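Local atomic coordinates of sulfonate ABC transporter, periplasmic sulfonate-binding protein SsuA (Methylobacillus flagellatus, PDB entry 3UIF), a protein that probably binds sulfonates or related sulfur compounds in the periplasm and hands them to a membrane ABC transporter for import. Residues L143-D147 and F148-N152; K115-G119 and K120-L124; L317-E320 and G321-P325. All blocks are in the same frame, centred on the assembly; numbering follows the deposited sequence. Where two conformers were deposited one is given.

Contact 1: L143-D147 and F148-N152; sequences LTFKD and FKIVN
Phe-148 N donates a fairly straight hydrogen bond to Phe-145 O at 3.0 Å, with the N-H lying well above the plane of that carbonyl. It closes the short 3-10 turn 145-147, whose start is held by two more bonds. Asp-147 N reaches back to Thr-144 O, and Lys-146 N to Thr-144 OG1 at 3.0 Å, making an ST turn that suits a threonine at the head of such a turn.

With the backbone pinned, the Phe-148 ring folds in beside the turn, its CG anti to the carbonyl carbon (chi1 -50°). CB of Asp-147 covers one face in a CH-pi contact, 4.2 Å from the ring centroid. At the rim, near the ring plane, stand Thr-144 O and Leu-143, whose CD1 meets CZ at 3.8 Å. With an alanine here in place of Phe-148, Leu-143 CD1 and Asp-147 CB would probably lose their apolar partner, and a gap would open against Leu-138 and Ile-122.

Further along, the edge of the Phe-145 ring meets Ile-150, CD2 to CG1 at 3.9 Å, a fit for a branched strand residue whose CB is directed toward the turn. The whole piece links helix 130-140 to edge strand 149-151: Phe-148 rests on Leu-138 of the helix and Ile-122 of the neighbouring strand, Ile-150 on Phe-134.

Contact 2: K115-G119 and K120-L124; sequences KDLKG and KKIAL
Backbone bonds set the shape where Leu-117 meets Lys-120. Lys-120 N donates to Leu-117 O at 2.9 Å, somewhat bent and from above the carbonyl plane, and so closes a type II beta turn. Lys-118 and Gly-119 occupy its two central positions. Gly-119 has a positive phi of 74°, a value glycine adopts more readily than residues with a side chain, while Lys-118, at the exposed first corner, can send its long chain outward. Two residues earlier Lys-118 N bonds to Lys-115 O at 3.2 Å, the end of the 3-10 segment that runs into the turn.

Apolar packing joins the two arms of the turn. Leu-117 and Ile-122 meet at about a right angle, with Ile-122 CD1 lying 3.9 Å from Leu-117 CB and 4.1 Å from Leu-117 CD1. Ile-122, whose CB is directed toward 115-119, reaches that far because its CG1 is anti to the carbonyl carbon and its CD1 extends onward (chi2 159°). Both residues are buried, as suits two branched hydrocarbons, and Ile-122 also touches Phe-148. The first methylenes of Lys-120 run past the Leu-117 carbonyl before the chain bends at chi2 and carries its amine away.

Polar partners lie nearby. Lys-115 NZ forms a salt bridge with Glu-141 OE2, and Asp-116 OD2 accepts from Lys-112 N. The backbone N of Lys-121 donates to Asp-168 OD2.

The turn leads into strand 121-124, which lies between the parallel strands 149-151 and 169-172. That sheet, with 102-106 as its antiparallel strand, is consistent with a lobe of a type 2 periplasmic binding protein.

Contact 3: L317-E320 and G321-P325; sequences LKLE and GFWTP
Leu-319 carries most of this contact, through both its carbonyl and its side chain. Its O accepts from Phe-322 N at 3.1 Å in a nearly straight N-H approach, although the donor stands far above the carbonyl plane. The backbone between them, Glu-320 and Gly-321, has the torsions of a type I turn. A water lies 2.9 Å from Leu-319 O, to which it can donate, and accepts from Trp-323 N at 2.8 Å, so it spans the turn just beyond its closing bond. On the side-chain front, Leu-319 CB packs against Phe-322 CB at 4.2 Å, and its CD1 comes to 4.5 Å from CZ3 of the Trp-323 indole.

The turn follows directly on the end of helix 308-316, where Lys-318 leaves helical torsions with a positive phi of 57° in a Schellman motif. Leu-319 is therefore the apolar residue just past a helix stop, and it leans on His-230 of helix 215-233.

Glu-320 and Gly-321, the two middle residues of the turn, are exposed. CB of Glu-320 touches Gly-321 N, and the rest of its chain leads away at the surface, natural for a charged residue. Gly-321 has a negative phi that other residues could also adopt, so its backbone does not demand the lack of a side chain.

Phe-322 CG stands anti to its backbone N (chi1 -179°), which carries the ring away from Leu-319 and onto the indole: CD1 sits over the centre of one face of Trp-323, 3.4 Å above its plane. Phe-322 also makes a cation-pi contact with Arg-267, whose backbone O accepts a hydrogen bond from Trp-323 NE1.

Overall arrangement
Along the chain contact 2 comes first, then contact 1, then contact 3. Contacts 1 and 2 have centres 7 Å apart and share one mixed sheet, in which 149-151 is the edge strand and 121-124 its parallel neighbour. They meet through Asp-147 O and Gly-119 N, probably hydrogen-bonded at 2.6 Å. The strand order, with antiparallel strand 102-106 set between 169-172 and 185-190, fits the second lobe of a type 2 periplasmic binding protein. Contact 3, on the opposite side of the chain's centre, lies outside this sheet and packs beside helix 215-233; its nearest atoms are about 28 Å from either, so the two sites are structurally independent.

Contact 1: L143-D147 and F148-N152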
ATOM      1  N   LEU A 143     -12.747   4.538  21.652  1.00 64.25           N
ATOM      2  CA  LEU A 143     -13.608   5.539  21.039  1.00 64.59           C
ATOM      3  C   LEU A 143     -14.202   4.982  19.762  1.00 63.94           C
ATOM      4  O   LEU A 143     -13.770   3.924  19.279  1.00 62.77           O
ATOM      5  CB  LEU A 143     -12.803   6.791  20.702  1.00 62.85           C
ATOM      6  CG  LEU A 143     -11.967   7.441  21.796  1.00 63.40           C
ATOM      7  CD1 LEU A 143     -11.094   8.522  21.178  1.00 61.30           C
ATOM      8  CD2 LEU A 143     -12.863   8.010  22.896  1.00 66.94           C
ATOM      9  N   THR A 144     -15.169   5.713  19.209  1.00 64.46           N
ATOM     10  CA  THR A 144     -15.820   5.366  17.939  1.00 64.13           C
ATOM     11  C   THR A 144     -15.977   6.620  17.058  1.00 63.10           C
ATOM     12  O   THR A 144     -15.709   7.749  17.511  1.00 63.39           O
ATOM     13  CB  THR A 144     -17.200   4.684  18.191  1.00 66.71           C
ATOM     14  OG1 THR A 144     -18.096   4.948  17.099  1.00 66.87           O
ATOM     15  CG2 THR A 144     -17.850   5.209  19.483  1.00 69.37           C
ATOM     16  N   PHE A 145     -16.413   6.414  15.813  1.00 62.80           N
ATOM     17  CA  PHE A 145     -16.852   7.504  14.925  1.00 62.66           C
ATOM     18  C   PHE A 145     -17.908   8.408  15.546  1.00 65.18           C
ATOM     19  O   PHE A 145     -17.899   9.621  15.315  1.00 65.27           O
ATOM     20  CB  PHE A 145     -17.362   6.940  13.601  1.00 62.19           C
ATOM     21  CG  PHE A 145     -16.281   6.317  12.788  1.00 59.62           C
ATOM     22  CD1 PHE A 145     -15.907   4.988  13.002  1.00 59.49           C
ATOM     23  CD2 PHE A 145     -15.582   7.071  11.848  1.00 58.21           C
ATOM     24  CE1 PHE A 145     -14.865   4.423  12.272  1.00 56.95           C
ATOM     25  CE2 PHE A 145     -14.543   6.508  11.115  1.00 56.12           C
ATOM     26  CZ  PHE A 145     -14.187   5.190  11.328  1.00 55.23           C
ATOM     27  N   LYS A 146     -18.799   7.817  16.343  1.00 67.41           N
ATOM     28  CA  LYS A 146     -19.820   8.564  17.086  1.00 70.12           C
ATOM     29  C   LYS A 146     -19.281   9.797  17.807  1.00 70.03           C
ATOM     30  O   LYS A 146     -19.990  10.792  17.954  1.00 71.98           O
ATOM     31  CB  LYS A 146     -20.511   7.652  18.107  1.00 72.57           C
ATOM     32  CG  LYS A 146     -21.322   6.510  17.504  1.00 74.36           C
ATOM     33  CD  LYS A 146     -22.071   6.971  16.256  1.00 73.75           C
ATOM     34  CE  LYS A 146     -23.040   5.905  15.751  1.00 77.11           C
ATOM     35  NZ  LYS A 146     -23.769   6.377  14.534  1.00 78.36           N
ATOM     36  N   ASP A 147     -18.024   9.728  18.241  1.00 68.36           N
ATOM     37  CA  ASP A 147     -17.426  10.774  19.075  1.00 68.64           C
ATOM     38  C   ASP A 147     -16.782  11.910  18.304  1.00 66.67           C
ATOM     39  O   ASP A 147     -16.138  12.785  18.894  1.00 66.47           O
ATOM     40  CB  ASP A 147     -16.377  10.167  19.992  1.00 67.48           C
ATOM     41  CG  ASP A 147     -16.953   9.136  20.906  1.00 70.55           C
ATOM     42  OD1 ASP A 147     -18.195   8.952  20.865  1.00 71.69           O
ATOM     43  OD2 ASP A 147     -16.168   8.515  21.654  1.00 71.05           O
ATOM     44  N   PHE A 148     -16.943  11.902  16.988  1.00 65.84           N
ATOM     45  CA  PHE A 148     -16.385  12.965  16.187  1.00 64.43           C
ATOM     46  C   PHE A 148     -17.353  13.360  15.089  1.00 65.73           C
ATOM     47  O   PHE A 148     -18.167  12.546  14.645  1.00 66.22           O
ATOM     48  CB  PHE A 148     -15.058  12.513  15.591  1.00 61.65           C
ATOM     49  CG  PHE A 148     -14.111  11.912  16.600  1.00 61.07           C
ATOM     50  CD1 PHE A 148     -13.230  12.720  17.319  1.00 60.50           C
ATOM     51  CD2 PHE A 148     -14.103  10.536  16.837  1.00 60.84           C
ATOM     52  CE1 PHE A 148     -12.353  12.169  18.242  1.00 60.24           C
ATOM     53  CE2 PHE A 148     -13.237   9.986  17.766  1.00 60.05           C
ATOM     54  CZ  PHE A 148     -12.358  10.801  18.467  1.00 60.15           C
ATOM     55  N   LYS A 149     -17.288  14.621  14.676  1.00 65.60           N
ATOM     56  CA  LYS A 149     -17.862  15.006  13.397  1.00 66.18           C
ATOM     57  C   LYS A 149     -16.800  14.703  12.315  1.00 63.75           C
ATOM     58  O   LYS A 149     -15.753  15.355  12.250  1.00 61.80           O
ATOM     59  CB  LYS A 149     -18.312  16.479  13.397  1.00 67.42           C
ATOM     60  CG  LYS A 149     -19.106  16.907  12.157  1.00 69.06           C
ATOM     61  CD  LYS A 149     -19.742  18.284  12.345  1.00 72.29           C
ATOM     62  CE  LYS A 149     -20.970  18.476  11.454  1.00 74.52           C
ATOM     63  NZ  LYS A 149     -21.828  19.640  11.846  1.00 77.01           N
ATOM     64  N   ILE A 150     -17.068  13.684  11.502  1.00 62.19           N
ATOM     65  CA  ILE A 150     -16.177  13.317  10.406  1.00 60.24           C
ATOM     66  C   ILE A 150     -16.546  14.054   9.129  1.00 60.14           C
ATOM     67  O   ILE A 150     -17.608  13.820   8.551  1.00 61.45           O
ATOM     68  CB  ILE A 150     -16.183  11.792  10.111  1.00 58.83           C
ATOM     69  CG1 ILE A 150     -16.087  10.962  11.404  1.00 59.19           C
ATOM     70  CG2 ILE A 150     -15.089  11.434   9.105  1.00 56.70           C
ATOM     71  CD1 ILE A 150     -14.794  11.125  12.171  1.00 57.94           C
ATOM     72  N   VAL A 151     -15.646  14.930   8.693  1.00 58.78           N
ATOM     73  CA  VAL A 151     -15.788  15.643   7.425  1.00 59.50           C
ATOM     74  C   VAL A 151     -15.173  14.771   6.337  1.00 57.70           C
ATOM     75  O   VAL A 151     -13.964  14.548   6.335  1.00 55.58           O
ATOM     76  CB  VAL A 151     -15.095  17.042   7.462  1.00 59.42           C
ATOM     77  CG1 VAL A 151     -15.443  17.875   6.231  1.00 60.63           C
ATOM     78  CG2 VAL A 151     -15.451  17.814   8.732  1.00 59.72           C
ATOM     79  N   ASN A 152     -16.002  14.261   5.428  1.00 57.58           N
ATOM     80  CA  ASN A 152     -15.504  13.401   4.355  1.00 56.71           C
ATOM     81  C   ASN A 152     -15.022  14.183   3.114  1.00 56.38           C
ATOM     82  O   ASN A 152     -15.830  14.600   2.275  1.00 57.91           O
ATOM     83  CB  ASN A 152     -16.534  12.317   4.001  1.00 57.54           C
ATOM     84  CG  ASN A 152     -16.083  11.421   2.858  1.00 56.09           C
ATOM     85  OD1 ASN A 152     -14.889  11.184   2.654  1.00 54.30           O
ATOM     86  ND2 ASN A 152     -17.044  10.915   2.100  1.00 56.86           N
TER

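Contact 2: K115-G119 and K120-L124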
ATOM      1  N   LYS A 115      -7.731  11.612  21.840  1.00 58.90           N
ATOM      2  CA  LYS A 115      -8.665  11.822  22.947  1.00 61.34           C
ATOM      3  C   LYS A 115      -9.168  13.260  22.964  1.00 62.26           C
ATOM      4  O   LYS A 115     -10.367  13.499  23.100  1.00 64.04           O
ATOM      5  CB  LYS A 115      -8.018  11.458  24.296  1.00 62.47           C
ATOM      6  CG  LYS A 115      -7.777   9.964  24.501  1.00 64.01           C
ATOM      7  CD  LYS A 115      -7.347   9.602  25.924  1.00 67.05           C
ATOM      8  CE  LYS A 115      -5.943  10.098  26.262  1.00 67.00           C
ATOM      9  NZ  LYS A 115      -4.885   9.463  25.425  1.00 65.00           N
ATOM     10  N   ASP A 116      -8.244  14.203  22.778  1.00 61.52           N
ATOM     11  CA  ASP A 116      -8.533  15.634  22.860  1.00 62.91           C
ATOM     12  C   ASP A 116      -9.444  16.133  21.743  1.00 62.49           C
ATOM     13  O   ASP A 116      -9.903  17.275  21.763  1.00 63.44           O
ATOM     14  CB  ASP A 116      -7.226  16.428  22.850  1.00 61.55           C
ATOM     15  CG  ASP A 116      -6.337  16.118  24.050  1.00 63.66           C
ATOM     16  OD1 ASP A 116      -6.887  15.912  25.162  1.00 64.80           O
ATOM     17  OD2 ASP A 116      -5.090  16.088  23.889  1.00 62.89           O
ATOM     18  N   LEU A 117      -9.714  15.282  20.770  1.00 61.13           N
ATOM     19  CA  LEU A 117     -10.479  15.716  19.621  1.00 60.91           C
ATOM     20  C   LEU A 117     -11.910  15.241  19.696  1.00 62.48           C
ATOM     21  O   LEU A 117     -12.670  15.383  18.729  1.00 62.52           O
ATOM     22  CB  LEU A 117      -9.810  15.255  18.324  1.00 58.74           C
ATOM     23  CG  LEU A 117      -8.424  15.859  18.115  1.00 57.03           C
ATOM     24  CD1 LEU A 117      -7.779  15.276  16.870  1.00 54.96           C
ATOM     25  CD2 LEU A 117      -8.496  17.385  18.050  1.00 57.67           C
ATOM     26  N   LYS A 118     -12.275  14.678  20.849  1.00 63.90           N
ATOM     27  CA  LYS A 118     -13.648  14.249  21.102  1.00 65.78           C
ATOM     28  C   LYS A 118     -14.625  15.391  20.842  1.00 67.30           C
ATOM     29  O   LYS A 118     -14.430  16.504  21.326  1.00 68.14           O
ATOM     30  CB  LYS A 118     -13.799  13.740  22.536  1.00 67.45           C
ATOM     31  CG  LYS A 118     -13.139  12.394  22.804  1.00 66.74           C
ATOM     32  CD  LYS A 118     -13.659  11.784  24.096  1.00 69.15           C
ATOM     33  CE  LYS A 118     -15.108  11.344  23.932  1.00 71.28           C
ATOM     34  NZ  LYS A 118     -15.672  10.802  25.199  1.00 74.35           N
ATOM     35  N   GLY A 119     -15.651  15.096  20.047  1.00 67.82           N
ATOM     36  CA  GLY A 119     -16.681  16.057  19.683  1.00 69.53           C
ATOM     37  C   GLY A 119     -16.235  17.099  18.678  1.00 68.43           C
ATOM     38  O   GLY A 119     -16.980  18.031  18.381  1.00 69.96           O
ATOM     39  N   LYS A 120     -15.023  16.944  18.151  1.00 66.08           N
ATOM     40  CA  LYS A 120     -14.452  17.887  17.184  1.00 65.08           C
ATOM     41  C   LYS A 120     -14.613  17.426  15.738  1.00 63.54           C
ATOM     42  O   LYS A 120     -15.011  16.287  15.481  1.00 63.36           O
ATOM     43  CB  LYS A 120     -12.968  18.129  17.484  1.00 63.57           C
ATOM     44  CG  LYS A 120     -12.673  18.653  18.880  1.00 64.73           C
ATOM     45  CD  LYS A 120     -12.782  20.162  18.971  1.00 65.65           C
ATOM     46  CE  LYS A 120     -12.439  20.646  20.371  1.00 67.05           C
ATOM     47  NZ  LYS A 120     -12.688  22.107  20.485  1.00 69.09           N
ATOM     48  N   LYS A 121     -14.312  18.335  14.807  1.00 63.54           N
ATOM     49  CA  LYS A 121     -14.287  18.056  13.358  1.00 62.20           C
ATOM     50  C   LYS A 121     -12.949  17.466  12.897  1.00 58.54           C
ATOM     51  O   LYS A 121     -11.902  18.097  13.044  1.00 57.20           O
ATOM     52  CB  LYS A 121     -14.580  19.336  12.564  1.00 61.66           C
ATOM     53  CG  LYS A 121     -16.049  19.555  12.212  1.00 65.08           C
ATOM     54  CD  LYS A 121     -16.338  20.997  11.800  1.00 67.02           C
ATOM     55  CE  LYS A 121     -16.760  21.864  12.984  1.00 69.81           C
ATOM     56  NZ  LYS A 121     -16.582  23.325  12.727  1.00 71.81           N
ATOM     57  N   ILE A 122     -12.988  16.250  12.353  1.00 57.37           N
ATOM     58  CA  ILE A 122     -11.802  15.638  11.747  1.00 54.52           C
ATOM     59  C   ILE A 122     -12.045  15.311  10.269  1.00 54.84           C
ATOM     60  O   ILE A 122     -12.955  14.538   9.926  1.00 54.99           O
ATOM     61  CB  ILE A 122     -11.283  14.400  12.530  1.00 54.22           C
ATOM     62  CG1 ILE A 122     -10.979  14.769  13.989  1.00 55.00           C
ATOM     63  CG2 ILE A 122     -10.022  13.833  11.881  1.00 52.50           C
ATOM     64  CD1 ILE A 122     -10.959  13.596  14.939  1.00 55.71           C
ATOM     65  N   ALA A 123     -11.221  15.928   9.417  1.00 54.06           N
ATOM     66  CA  ALA A 123     -11.218  15.701   7.974  1.00 53.24           C
ATOM     67  C   ALA A 123     -10.574  14.355   7.661  1.00 51.64           C
ATOM     68  O   ALA A 123      -9.405  14.120   7.988  1.00 49.93           O
ATOM     69  CB  ALA A 123     -10.481  16.832   7.261  1.00 52.67           C
ATOM     70  N   LEU A 124     -11.347  13.462   7.050  1.00 51.80           N
ATOM     71  CA  LEU A 124     -10.851  12.130   6.710  1.00 50.11           C
ATOM     72  C   LEU A 124     -11.493  11.625   5.429  1.00 50.66           C
ATOM     73  O   LEU A 124     -12.720  11.647   5.292  1.00 52.06           O
ATOM     74  CB  LEU A 124     -11.128  11.150   7.851  1.00 50.39           C
ATOM     75  CG  LEU A 124     -11.086   9.643   7.559  1.00 49.69           C
ATOM     76  CD1 LEU A 124      -9.666   9.125   7.338  1.00 47.69           C
ATOM     77  CD2 LEU A 124     -11.784   8.872   8.676  1.00 50.37           C
TER

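Contact 3: L317-E320 and G321-P325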
ATOM      1  N   LEU A 317      17.018 -17.570  -4.205  1.00 47.51           N
ATOM      2  CA  LEU A 317      17.851 -16.384  -4.258  1.00 47.01           C
ATOM      3  C   LEU A 317      18.799 -16.294  -3.080  1.00 48.07           C
ATOM      4  O   LEU A 317      19.586 -15.354  -2.990  1.00 48.35           O
ATOM      5  CB  LEU A 317      16.982 -15.125  -4.311  1.00 45.52           C
ATOM      6  CG  LEU A 317      16.194 -14.789  -5.592  1.00 44.91           C
ATOM      7  CD1 LEU A 317      15.495 -13.436  -5.441  1.00 43.49           C
ATOM      8  CD2 LEU A 317      17.066 -14.832  -6.847  1.00 44.64           C
ATOM      9  N   LYS A 318      18.728 -17.274  -2.182  1.00 48.97           N
ATOM     10  CA  LYS A 318      19.483 -17.255  -0.923  1.00 49.79           C
ATOM     11  C   LYS A 318      19.191 -16.020  -0.083  1.00 48.64           C
ATOM     12  O   LYS A 318      20.107 -15.335   0.390  1.00 49.12           O
ATOM     13  CB  LYS A 318      20.986 -17.393  -1.151  1.00 51.68           C
ATOM     14  CG  LYS A 318      21.419 -18.819  -1.407  1.00 56.35           C
ATOM     15  CD  LYS A 318      21.750 -19.043  -2.867  1.00 58.02           C
ATOM     16  CE  LYS A 318      22.944 -19.978  -2.976  1.00 61.29           C
ATOM     17  NZ  LYS A 318      23.674 -19.750  -4.255  1.00 63.38           N
ATOM     18  N   LEU A 319      17.907 -15.757   0.110  1.00 47.10           N
ATOM     19  CA  LEU A 319      17.473 -14.593   0.861  1.00 45.67           C
ATOM     20  C   LEU A 319      16.578 -14.974   2.037  1.00 45.25           C
ATOM     21  O   LEU A 319      15.824 -14.122   2.550  1.00 44.02           O
ATOM     22  CB  LEU A 319      16.748 -13.606  -0.059  1.00 43.85           C
ATOM     23  CG  LEU A 319      17.562 -13.041  -1.222  1.00 44.75           C
ATOM     24  CD1 LEU A 319      16.694 -12.021  -1.934  1.00 42.79           C
ATOM     25  CD2 LEU A 319      18.883 -12.417  -0.763  1.00 45.57           C
ATOM     26  N   GLU A 320      16.705 -16.238   2.478  1.00 46.79           N
ATOM     27  CA  GLU A 320      15.840 -16.767   3.541  0.50 46.59           C
ATOM     28  C   GLU A 320      15.989 -15.996   4.850  1.00 46.66           C
ATOM     29  O   GLU A 320      15.028 -15.898   5.602  1.00 45.93           O
ATOM     30  CB  GLU A 320      16.052 -18.273   3.761  0.50 47.94           C
ATOM     31  CG  GLU A 320      15.604 -19.156   2.602  0.50 48.30           C
ATOM     32  CD  GLU A 320      14.274 -19.855   2.835  0.50 48.36           C
ATOM     33  OE1 GLU A 320      13.216 -19.182   2.805  0.50 47.13           O
ATOM     34  OE2 GLU A 320      14.290 -21.097   3.016  0.50 49.37           O
ATOM     35  N   GLY A 321      17.170 -15.430   5.100  1.00 47.43           N
ATOM     36  CA  GLY A 321      17.399 -14.639   6.312  1.00 47.52           C
ATOM     37  C   GLY A 321      17.542 -13.130   6.131  1.00 46.02           C
ATOM     38  O   GLY A 321      17.990 -12.431   7.041  1.00 46.14           O
ATOM     39  N   PHE A 322      17.161 -12.617   4.966  1.00 45.08           N
ATOM     40  CA  PHE A 322      17.373 -11.210   4.642  1.00 43.44           C
ATOM     41  C   PHE A 322      16.289 -10.309   5.283  1.00 42.29           C
ATOM     42  O   PHE A 322      16.592  -9.207   5.737  1.00 42.45           O
ATOM     43  CB  PHE A 322      17.489 -11.031   3.111  1.00 42.95           C
ATOM     44  CG  PHE A 322      17.722  -9.611   2.683  1.00 42.43           C
ATOM     45  CD1 PHE A 322      16.641  -8.794   2.294  1.00 40.77           C
ATOM     46  CD2 PHE A 322      19.006  -9.072   2.695  1.00 43.41           C
ATOM     47  CE1 PHE A 322      16.854  -7.479   1.923  1.00 40.62           C
ATOM     48  CE2 PHE A 322      19.222  -7.759   2.321  1.00 43.06           C
ATOM     49  CZ  PHE A 322      18.149  -6.960   1.936  1.00 41.82           C
ATOM     50  N   TRP A 323      15.042 -10.796   5.319  1.00 42.19           N
ATOM     51  CA  TRP A 323      13.950 -10.192   6.090  1.00 41.23           C
ATOM     52  C   TRP A 323      13.661 -10.983   7.351  1.00 42.63           C
ATOM     53  O   TRP A 323      14.058 -12.146   7.459  1.00 43.63           O
ATOM     54  CB  TRP A 323      12.704 -10.083   5.221  1.00 40.42           C
ATOM     55  CG  TRP A 323      12.815  -9.006   4.164  1.00 39.48           C
ATOM     56  CD1 TRP A 323      12.706  -7.634   4.348  1.00 39.03           C
ATOM     57  CD2 TRP A 323      13.099  -9.174   2.735  1.00 39.28           C
ATOM     58  NE1 TRP A 323      12.881  -6.964   3.170  1.00 38.46           N
ATOM     59  CE2 TRP A 323      13.125  -7.826   2.164  1.00 38.65           C
ATOM     60  CE3 TRP A 323      13.329 -10.267   1.899  1.00 39.75           C
ATOM     61  CZ2 TRP A 323      13.353  -7.604   0.808  1.00 38.56           C
ATOM     62  CZ3 TRP A 323      13.560 -10.033   0.542  1.00 39.48           C
ATOM     63  CH2 TRP A 323      13.571  -8.736   0.010  1.00 38.93           C
ATOM     64  N   THR A 324      12.992 -10.368   8.330  1.00 42.58           N
ATOM     65  CA  THR A 324      12.601 -11.070   9.569  1.00 43.49           C
ATOM     66  C   THR A 324      11.089 -11.006   9.751  1.00 43.02           C
ATOM     67  O   THR A 324      10.524  -9.947   9.567  1.00 41.91           O
ATOM     68  CB  THR A 324      13.245 -10.456  10.837  1.00 44.68           C
ATOM     69  OG1 THR A 324      12.730  -9.130  11.061  1.00 44.14           O
ATOM     70  CG2 THR A 324      14.767 -10.414  10.747  1.00 45.51           C
ATOM     71  N   PRO A 325      10.429 -12.128  10.128  1.00 43.81           N
ATOM     72  CA  PRO A 325       8.974 -12.114  10.301  1.00 43.46           C
ATOM     73  C   PRO A 325       8.554 -11.310  11.535  1.00 43.76           C
ATOM     74  O   PRO A 325       9.243 -11.361  12.546  1.00 45.01           O
ATOM     75  CB  PRO A 325       8.632 -13.600  10.485  1.00 44.75           C
ATOM     76  CG  PRO A 325       9.849 -14.208  11.066  1.00 46.04           C
ATOM     77  CD  PRO A 325      11.010 -13.440  10.506  1.00 45.36           C
TER
HETATM   78  O   HOH W   1      19.138 -15.286   3.708  1.00 41.28           O
HETATM   79  O   HOH W   2      13.713 -13.005   4.153  1.00 41.06           O